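Local coordinates for protein putative hydrolase (Bacteroides ovatus, PDB 4HBS) that is of unknown function but is probably a hydrolase with a five-bladed beta-propeller fold, from the clan that includes the beta-fructosidases, at residues L114-V118 with Y129-T133; S93-N97 with I152-Y158; G57-V61 with I373-T377. All coordinates share one frame; numbering follows the deposited sequence.

Contact 1 (L114-V118 with Y129-T133); sequences LADYV and YQVRT
Tyr117 and Tyr129 meet as a T-shaped (edge-to-face) pair, the edge of Tyr129 directed at the face of Tyr117, with ring planes at 71°. This aromatic side is the tightly packed half of the contact. Val131 comes in beside the same Tyr117 ring with CG2, 3.4 Å from Tyr117 CD1, and that methyl also reaches the CB of Ala115 at 3.6 Å. Tyr117 and Val131 face each other as a non-hydrogen-bonded pair in a short, weakly bonded antiparallel pair of strands, 116-117 with 131-132, separate from the four-stranded sheet that ends at 111-113. Backbone bonds flank the pair: Val118 N to Gln130 O (2.8 Å) and Arg132 N to Asp116 O (3.1 Å).

The other side is polar and faces solvent. Arg132, its chain extended from CG to NE, crosses exposed Asp116 and forms a salt bridge, NH1 to OD1 at 2.8 Å, meeting the oxygen from above the carboxylate plane. Val118 lays its CG2 methyl over the centre of one guanidinium face, the two side chains crossing at about a right angle. On this side a water accepts from Arg132 NH2 and donates to Val118 O, while Gln148 O also binds NH2.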
loop_
_atom_site.group_PDB
_atom_site.type_symbol
_atom_site.label_atom_id
_atom_site.label_comp_id
_atom_site.label_asym_id
_atom_site.label_seq_id
_atom_site.Cartn_x
_atom_site.Cartn_y
_atom_site.Cartn_z
ATOM N N LEU A 114 -11.070 -6.169 -11.544
ATOM C CA LEU A 114 -10.883 -5.856 -12.968
ATOM C C LEU A 114 -9.736 -6.704 -13.466
ATOM O O LEU A 114 -8.679 -6.189 -13.869
ATOM C CB LEU A 114 -10.603 -4.356 -13.173
ATOM C CG LEU A 114 -11.573 -3.370 -12.553
ATOM C CD1 LEU A 114 -11.041 -1.994 -12.688
ATOM C CD2 LEU A 114 -12.945 -3.485 -13.172
ATOM N N ALA A 115 -9.961 -8.026 -13.461
ATOM C CA ALA A 115 -8.948 -9.008 -13.729
ATOM C C ALA A 115 -8.987 -9.584 -15.129
ATOM O O ALA A 115 -10.049 -9.751 -15.722
ATOM C CB ALA A 115 -9.072 -10.130 -12.727
ATOM N N ASP A 116 -7.787 -9.941 -15.617
ATOM C CA ASP A 116 -7.512 -10.567 -16.914
ATOM C C ASP A 116 -7.592 -12.084 -16.699
ATOM O O ASP A 116 -6.567 -12.756 -16.662
ATOM C CB ASP A 116 -6.097 -10.104 -17.378
ATOM C CG ASP A 116 -5.679 -10.445 -18.791
ATOM O OD1 ASP A 116 -6.271 -11.385 -19.383
ATOM O OD2 ASP A 116 -4.738 -9.795 -19.300
ATOM N N TYR A 117 -8.805 -12.614 -16.486
ATOM C CA TYR A 117 -8.970 -14.044 -16.198
ATOM C C TYR A 117 -8.524 -14.931 -17.337
ATOM O O TYR A 117 -8.709 -14.573 -18.494
ATOM C CB TYR A 117 -10.419 -14.390 -15.870
ATOM C CG TYR A 117 -10.875 -13.868 -14.537
ATOM C CD1 TYR A 117 -10.411 -14.428 -13.354
ATOM C CD2 TYR A 117 -11.809 -12.849 -14.450
ATOM C CE1 TYR A 117 -10.830 -13.952 -12.113
ATOM C CE2 TYR A 117 -12.260 -12.382 -13.220
ATOM C CZ TYR A 117 -11.761 -12.928 -12.049
ATOM O OH TYR A 117 -12.209 -12.489 -10.824
ATOM N N VAL A 118 -7.967 -16.113 -17.004
ATOM C CA VAL A 118 -7.548 -17.103 -17.997
ATOM C C VAL A 118 -8.822 -17.814 -18.452
ATOM O O VAL A 118 -9.129 -17.828 -19.660
ATOM C CB VAL A 118 -6.457 -18.045 -17.440
ATOM C CG1 VAL A 118 -6.202 -19.224 -18.379
ATOM C CG2 VAL A 118 -5.172 -17.262 -17.206
ATOM N N TYR A 129 -10.400 -19.336 -12.672
ATOM C CA TYR A 129 -10.324 -18.059 -11.976
ATOM C C TYR A 129 -8.877 -17.611 -11.727
ATOM O O TYR A 129 -8.639 -16.754 -10.878
ATOM C CB TYR A 129 -11.173 -18.072 -10.703
ATOM C CG TYR A 129 -12.595 -17.635 -10.985
ATOM C CD1 TYR A 129 -13.537 -18.533 -11.462
ATOM C CD2 TYR A 129 -12.977 -16.305 -10.844
ATOM C CE1 TYR A 129 -14.842 -18.134 -11.739
ATOM C CE2 TYR A 129 -14.275 -15.892 -11.120
ATOM C CZ TYR A 129 -15.210 -16.808 -11.569
ATOM O OH TYR A 129 -16.507 -16.416 -11.848
ATOM N N GLN A 130 -7.938 -18.084 -12.579
ATOM C CA GLN A 130 -6.537 -17.671 -12.566
ATOM C C GLN A 130 -6.450 -16.408 -13.429
ATOM O O GLN A 130 -7.268 -16.227 -14.335
ATOM C CB GLN A 130 -5.638 -18.798 -13.069
ATOM C CG GLN A 130 -5.552 -19.937 -12.057
ATOM C CD GLN A 130 -4.426 -20.887 -12.305
ATOM O OE1 GLN A 130 -3.445 -20.570 -12.972
ATOM N NE2 GLN A 130 -4.549 -22.086 -11.785
ATOM N N VAL A 131 -5.539 -15.489 -13.079
ATOM C CA VAL A 131 -5.428 -14.179 -13.709
ATOM C C VAL A 131 -4.010 -13.918 -14.203
ATOM O O VAL A 131 -3.065 -14.551 -13.734
ATOM C CB VAL A 131 -5.878 -13.147 -12.641
ATOM C CG1 VAL A 131 -5.528 -11.712 -13.017
ATOM C CG2 VAL A 131 -7.372 -13.291 -12.361
ATOM N N ARG A 132 -3.884 -13.001 -15.187
ATOM C CA ARG A 132 -2.611 -12.542 -15.744
ATOM C C ARG A 132 -2.238 -11.176 -15.147
ATOM O O ARG A 132 -3.127 -10.418 -14.754
ATOM C CB ARG A 132 -2.717 -12.403 -17.258
ATOM C CG ARG A 132 -3.297 -13.604 -17.950
ATOM C CD ARG A 132 -3.223 -13.426 -19.439
ATOM N NE ARG A 132 -3.684 -14.614 -20.157
ATOM C CZ ARG A 132 -4.955 -14.923 -20.406
ATOM N NH1 ARG A 132 -5.936 -14.134 -19.983
ATOM N NH2 ARG A 132 -5.256 -16.026 -21.081
ATOM N N THR A 133 -0.935 -10.847 -15.120
ATOM C CA THR A 133 -0.433 -9.553 -14.625
ATOM C C THR A 133 -1.209 -8.377 -15.312
ATOM O O THR A 133 -1.401 -8.406 -16.535
ATOM C CB THR A 133 1.079 -9.451 -14.913
ATOM O OG1 THR A 133 1.766 -10.569 -14.348
ATOM C CG2 THR A 133 1.683 -8.157 -14.419
HETATM O O HOH W 1 -7.983 -16.238 -21.729
#

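Contact 2 (S93-N97 with I152-Y158); sequences SFPRN and IDQDYLY
Arg96 sets off with CG anti to its own carbonyl carbon (chi1 -58°) and then bends at chi2 and chi3, a folded course that turns its guanidinium against the 152-158 segment and places NE 2.8 Å from Asp153 O. Asn97, next along, places CG between the backbone N and the carbonyl carbon (chi1 54°), which turns its amide toward the backbone of Tyr158. The NE bond lies in the carbonyl plane of Asp153, although the oxygen is tilted out of the guanidinium plane. Leu157 presses CD2 over the centre of one guanidinium face, its side chain crossing at about a right angle. Ile152 lies against the arginine stem, its CG2 methyl 3.6 Å from Arg96 CD and 3.5 Å from Phe94 O.

Within the propeller this is a junction between blades: the loop joining strands 88-93 and 98-102 meets the start of strand 156-165, the first of the blade that follows, and the loop leading into it. Asn97 ND2 bonds to Tyr158 O at 2.7 Å, nearly straight at 164°. The oxygen lies in the amide plane, yet the nitrogen stands above the carbonyl plane of Tyr158. The other end of that amide accepts from Ile135 N, so the group is gripped at both ends and its rotation is fixed. Arg96 NH1 forms a salt bridge with Asp77, which gives the buried guanidinium a carboxylate partner in addition to the carbonyl. Asp153 is itself paired with Arg136, and Tyr158 OH bonds to Asp215.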
loop_
_atom_site.group_PDB
_atom_site.type_symbol
_atom_site.label_atom_id
_atom_site.label_comp_id
_atom_site.label_asym_id
_atom_site.label_seq_id
_atom_site.Cartn_x
_atom_site.Cartn_y
_atom_site.Cartn_z
ATOM N N SER A 93 -2.871 -18.681 -9.665
ATOM C CA SER A 93 -1.991 -17.906 -10.522
ATOM C C SER A 93 -1.303 -16.937 -9.614
ATOM O O SER A 93 -1.881 -16.604 -8.591
ATOM C CB SER A 93 -2.823 -17.140 -11.538
ATOM O OG SER A 93 -2.221 -17.129 -12.821
ATOM N N PHE A 94 -0.146 -16.397 -9.973
ATOM C CA PHE A 94 0.500 -15.426 -9.099
ATOM C C PHE A 94 0.892 -14.159 -9.887
ATOM O O PHE A 94 2.080 -13.783 -9.899
ATOM C CB PHE A 94 1.703 -16.090 -8.386
ATOM C CG PHE A 94 2.142 -15.455 -7.076
ATOM C CD1 PHE A 94 1.210 -15.118 -6.098
ATOM C CD2 PHE A 94 3.491 -15.268 -6.789
ATOM C CE1 PHE A 94 1.614 -14.555 -4.898
ATOM C CE2 PHE A 94 3.891 -14.732 -5.563
ATOM C CZ PHE A 94 2.957 -14.405 -4.618
ATOM N N PRO A 95 -0.113 -13.440 -10.492
ATOM C CA PRO A 95 0.187 -12.200 -11.235
ATOM C C PRO A 95 1.019 -11.187 -10.454
ATOM O O PRO A 95 0.814 -11.033 -9.256
ATOM C CB PRO A 95 -1.212 -11.625 -11.531
ATOM C CG PRO A 95 -2.129 -12.343 -10.650
ATOM C CD PRO A 95 -1.558 -13.709 -10.549
ATOM N N ARG A 96 1.923 -10.465 -11.138
ATOM C CA ARG A 96 2.785 -9.480 -10.471
ATOM C C ARG A 96 2.035 -8.254 -10.000
ATOM O O ARG A 96 2.501 -7.599 -9.076
ATOM C CB ARG A 96 3.995 -9.098 -11.343
ATOM C CG ARG A 96 4.872 -10.299 -11.720
ATOM C CD ARG A 96 5.048 -11.341 -10.591
ATOM N NE ARG A 96 6.397 -11.933 -10.547
ATOM C CZ ARG A 96 7.309 -11.724 -9.594
ATOM N NH1 ARG A 96 7.050 -10.909 -8.582
ATOM N NH2 ARG A 96 8.496 -12.316 -9.659
ATOM N N ASN A 97 0.866 -7.992 -10.543
ATOM C CA ASN A 97 0.026 -6.902 -10.080
ATOM C C ASN A 97 -1.374 -7.064 -10.638
ATOM O O ASN A 97 -1.585 -7.759 -11.638
ATOM C CB ASN A 97 0.600 -5.517 -10.436
ATOM C CG ASN A 97 0.897 -5.338 -11.894
ATOM O OD1 ASN A 97 0.002 -5.404 -12.726
ATOM N ND2 ASN A 97 2.164 -5.144 -12.257
ATOM N N ILE A 152 3.592 -16.189 -15.738
ATOM C CA ILE A 152 3.787 -14.859 -15.153
ATOM C C ILE A 152 5.287 -14.482 -15.204
ATOM O O ILE A 152 6.153 -15.334 -14.991
ATOM C CB ILE A 152 3.238 -14.831 -13.724
ATOM C CG1 ILE A 152 1.743 -15.241 -13.660
ATOM C CG2 ILE A 152 3.475 -13.475 -13.088
ATOM C CD1 ILE A 152 0.826 -14.473 -14.424
ATOM N N ASP A 153 5.572 -13.189 -15.461
ATOM C CA ASP A 153 6.937 -12.642 -15.564
ATOM C C ASP A 153 7.662 -12.670 -14.268
ATOM O O ASP A 153 7.131 -12.199 -13.263
ATOM C CB ASP A 153 6.913 -11.178 -16.017
ATOM C CG ASP A 153 6.296 -10.996 -17.360
ATOM O OD1 ASP A 153 6.791 -11.617 -18.326
ATOM O OD2 ASP A 153 5.278 -10.291 -17.444
ATOM N N GLN A 154 8.907 -13.164 -14.289
ATOM C CA GLN A 154 9.749 -13.212 -13.099
ATOM C C GLN A 154 10.968 -12.337 -13.231
ATOM O O GLN A 154 11.652 -12.163 -12.228
ATOM C CB GLN A 154 10.188 -14.652 -12.802
ATOM C CG GLN A 154 9.058 -15.665 -12.773
ATOM C CD GLN A 154 8.011 -15.342 -11.757
ATOM O OE1 GLN A 154 6.901 -14.951 -12.095
ATOM N NE2 GLN A 154 8.340 -15.483 -10.485
ATOM N N ASP A 155 11.214 -11.737 -14.423
ATOM C CA ASP A 155 12.412 -10.943 -14.700
ATOM C C ASP A 155 12.189 -9.473 -14.395
ATOM O O ASP A 155 12.794 -8.953 -13.447
ATOM C CB ASP A 155 12.908 -11.133 -16.164
ATOM C CG ASP A 155 11.866 -11.105 -17.297
ATOM O OD1 ASP A 155 10.639 -11.067 -16.991
ATOM O OD2 ASP A 155 12.276 -11.121 -18.482
ATOM N N TYR A 156 11.328 -8.801 -15.182
ATOM C CA TYR A 156 11.022 -7.381 -15.024
ATOM C C TYR A 156 9.549 -7.236 -14.714
ATOM O O TYR A 156 8.728 -7.929 -15.318
ATOM C CB TYR A 156 11.415 -6.612 -16.293
ATOM C CG TYR A 156 12.890 -6.763 -16.587
ATOM C CD1 TYR A 156 13.841 -6.092 -15.829
ATOM C CD2 TYR A 156 13.345 -7.710 -17.502
ATOM C CE1 TYR A 156 15.207 -6.290 -16.036
ATOM C CE2 TYR A 156 14.707 -7.925 -17.712
ATOM C CZ TYR A 156 15.638 -7.208 -16.980
ATOM O OH TYR A 156 16.993 -7.379 -17.184
ATOM N N LEU A 157 9.202 -6.383 -13.760
ATOM C CA LEU A 157 7.792 -6.224 -13.393
ATOM C C LEU A 157 7.508 -4.840 -12.838
ATOM O O LEU A 157 8.414 -4.014 -12.731
ATOM C CB LEU A 157 7.384 -7.324 -12.362
ATOM C CG LEU A 157 8.140 -7.319 -11.031
ATOM C CD1 LEU A 157 7.369 -6.607 -9.956
ATOM C CD2 LEU A 157 8.402 -8.689 -10.572
ATOM N N TYR A 158 6.218 -4.592 -12.530
ATOM C CA TYR A 158 5.725 -3.348 -11.974
ATOM C C TYR A 158 5.023 -3.622 -10.662
ATOM O O TYR A 158 4.258 -4.583 -10.572
ATOM C CB TYR A 158 4.732 -2.668 -12.951
ATOM C CG TYR A 158 5.375 -1.847 -14.056
ATOM C CD1 TYR A 158 6.285 -0.831 -13.764
ATOM C CD2 TYR A 158 5.013 -2.027 -15.386
ATOM C CE1 TYR A 158 6.870 -0.064 -14.772
ATOM C CE2 TYR A 158 5.584 -1.258 -16.401
ATOM C CZ TYR A 158 6.538 -0.299 -16.092
ATOM O OH TYR A 158 7.126 0.453 -17.078
#

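Contact 3 (G57-V61 with I373-T377); sequences GGDGV and ISTNT
A buried side-chain-to-backbone clasp joins two blades near the centre of the propeller. Asn376, on strand 371-377, grips the peptide backbone at Gly60 of the neighbouring blade, on strand 60-65. Strand 371-377 belongs to the sheet that combines N-terminal and C-terminal strands, the "Velcro" closure of a propeller. With CG anti to the carbonyl carbon (chi1 -71°), the Asn376 amide reaches across so that OD1 accepts from Gly60 N at 2.7 Å. Its ND2 gives a weak bond to Gly60 O at 3.3 Å and a shorter one to Thr375 O at 2.9 Å, met from above the carbonyl plane, which helps fix the flip of the amide. The Val61 side chain runs antiparallel alongside that of Asn376, CG2 3.7 Å from ND2. A water bridges Gly60 O and Ser374 OG, which also bonds to His362. Nearby, Asp59 bonds to Tyr357. With a leucine in place of Asn376, Gly60 N would probably lose its acceptor and Thr375 O its side-chain donor, both in a buried setting. Offering both an acceptor and a donor to one residue, the amide probably stands in, in part, for a neighbouring peptide group, accepting from Gly60 N and donating weakly to Gly60 O.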
loop_
_atom_site.group_PDB
_atom_site.type_symbol
_atom_site.label_atom_id
_atom_site.label_comp_id
_atom_site.label_asym_id
_atom_site.label_seq_id
_atom_site.Cartn_x
_atom_site.Cartn_y
_atom_site.Cartn_z
ATOM N N GLY A 57 -5.613 -13.802 -1.913
ATOM C CA GLY A 57 -4.366 -13.542 -1.196
ATOM C C GLY A 57 -3.472 -12.604 -1.981
ATOM O O GLY A 57 -3.421 -12.685 -3.206
ATOM N N GLY A 58 -2.793 -11.699 -1.288
ATOM C CA GLY A 58 -1.995 -10.683 -1.951
ATOM C C GLY A 58 -1.176 -9.764 -1.079
ATOM O O GLY A 58 -1.169 -9.855 0.146
ATOM N N ASP A 59 -0.515 -8.852 -1.757
ATOM C CA ASP A 59 0.529 -7.934 -1.311
ATOM C C ASP A 59 0.205 -6.535 -1.808
ATOM O O ASP A 59 -0.632 -6.388 -2.703
ATOM C CB ASP A 59 1.775 -8.462 -2.008
ATOM C CG ASP A 59 3.135 -8.083 -1.531
ATOM O OD1 ASP A 59 3.569 -8.654 -0.527
ATOM O OD2 ASP A 59 3.884 -7.423 -2.318
ATOM N N GLY A 60 0.894 -5.529 -1.281
ATOM C CA GLY A 60 0.643 -4.135 -1.634
ATOM C C GLY A 60 -0.580 -3.654 -0.888
ATOM O O GLY A 60 -0.505 -3.405 0.316
ATOM N N VAL A 61 -1.739 -3.622 -1.570
ATOM C CA VAL A 61 -3.028 -3.241 -0.977
ATOM C C VAL A 61 -2.985 -1.736 -0.717
ATOM O O VAL A 61 -2.651 -1.292 0.380
ATOM C CB VAL A 61 -3.389 -4.089 0.299
ATOM C CG1 VAL A 61 -4.818 -3.833 0.747
ATOM C CG2 VAL A 61 -3.185 -5.587 0.042
ATOM N N ILE A 373 -5.641 1.162 8.854
ATOM C CA ILE A 373 -4.338 0.597 8.523
ATOM C C ILE A 373 -4.494 -0.848 8.053
ATOM O O ILE A 373 -5.393 -1.549 8.512
ATOM C CB ILE A 373 -3.424 0.701 9.786
ATOM C CG1 ILE A 373 -3.115 2.181 10.113
ATOM C CG2 ILE A 373 -2.124 -0.084 9.624
ATOM C CD1 ILE A 373 -2.761 2.437 11.507
ATOM N N SER A 374 -3.619 -1.292 7.152
ATOM C CA SER A 374 -3.627 -2.662 6.649
ATOM C C SER A 374 -2.206 -3.150 6.533
ATOM O O SER A 374 -1.336 -2.382 6.133
ATOM C CB SER A 374 -4.336 -2.750 5.298
ATOM O OG SER A 374 -3.512 -2.379 4.204
ATOM N N THR A 375 -1.962 -4.418 6.877
ATOM C CA THR A 375 -0.642 -5.025 6.785
ATOM C C THR A 375 -0.568 -5.967 5.608
ATOM O O THR A 375 -1.537 -6.156 4.888
ATOM C CB THR A 375 -0.360 -5.830 8.050
ATOM O OG1 THR A 375 -1.284 -6.921 8.143
ATOM C CG2 THR A 375 -0.388 -4.995 9.288
ATOM N N ASN A 376 0.616 -6.503 5.390
ATOM C CA ASN A 376 0.924 -7.601 4.491
ATOM C C ASN A 376 1.730 -8.542 5.348
ATOM O O ASN A 376 2.513 -8.045 6.157
ATOM C CB ASN A 376 1.730 -7.155 3.260
ATOM C CG ASN A 376 1.050 -6.319 2.202
ATOM O OD1 ASN A 376 1.717 -5.902 1.249
ATOM N ND2 ASN A 376 -0.264 -6.061 2.276
ATOM N N THR A 377 1.532 -9.870 5.231
ATOM C CA THR A 377 2.297 -10.841 6.015
ATOM C C THR A 377 2.808 -11.916 5.101
ATOM O O THR A 377 2.335 -12.056 3.982
ATOM C CB THR A 377 1.509 -11.366 7.211
ATOM O OG1 THR A 377 0.151 -11.566 6.832
ATOM C CG2 THR A 377 1.579 -10.409 8.387
HETATM O O HOH W 2 -0.975 -2.996 2.946
#

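How the contacts relate
Followed from the N terminus, the chain opens contact 3 at 57-61, then contact 2 at 93-97, before 114-118 begins contact 1. They close in reverse order: contact 1 at 129-133 after a 10-residue excursion, contact 2 at 152-158 and contact 3 at 373-377, so the three nest without crossing. Contact 2 joins the blade containing strand 60-65 to the next, contact 1 closes a short strand pair just beyond that first blade's sheet, and contact 3 joins the same blade to the one built from strands near both ends of the chain. Contacts 1 and 2 touch, with probable hydrogen bonds from Ser93 OG to Val131 O and from Arg96 N to Thr133 OG1. Contact 3 stands apart, its centre about 17 Å from that of contact 2.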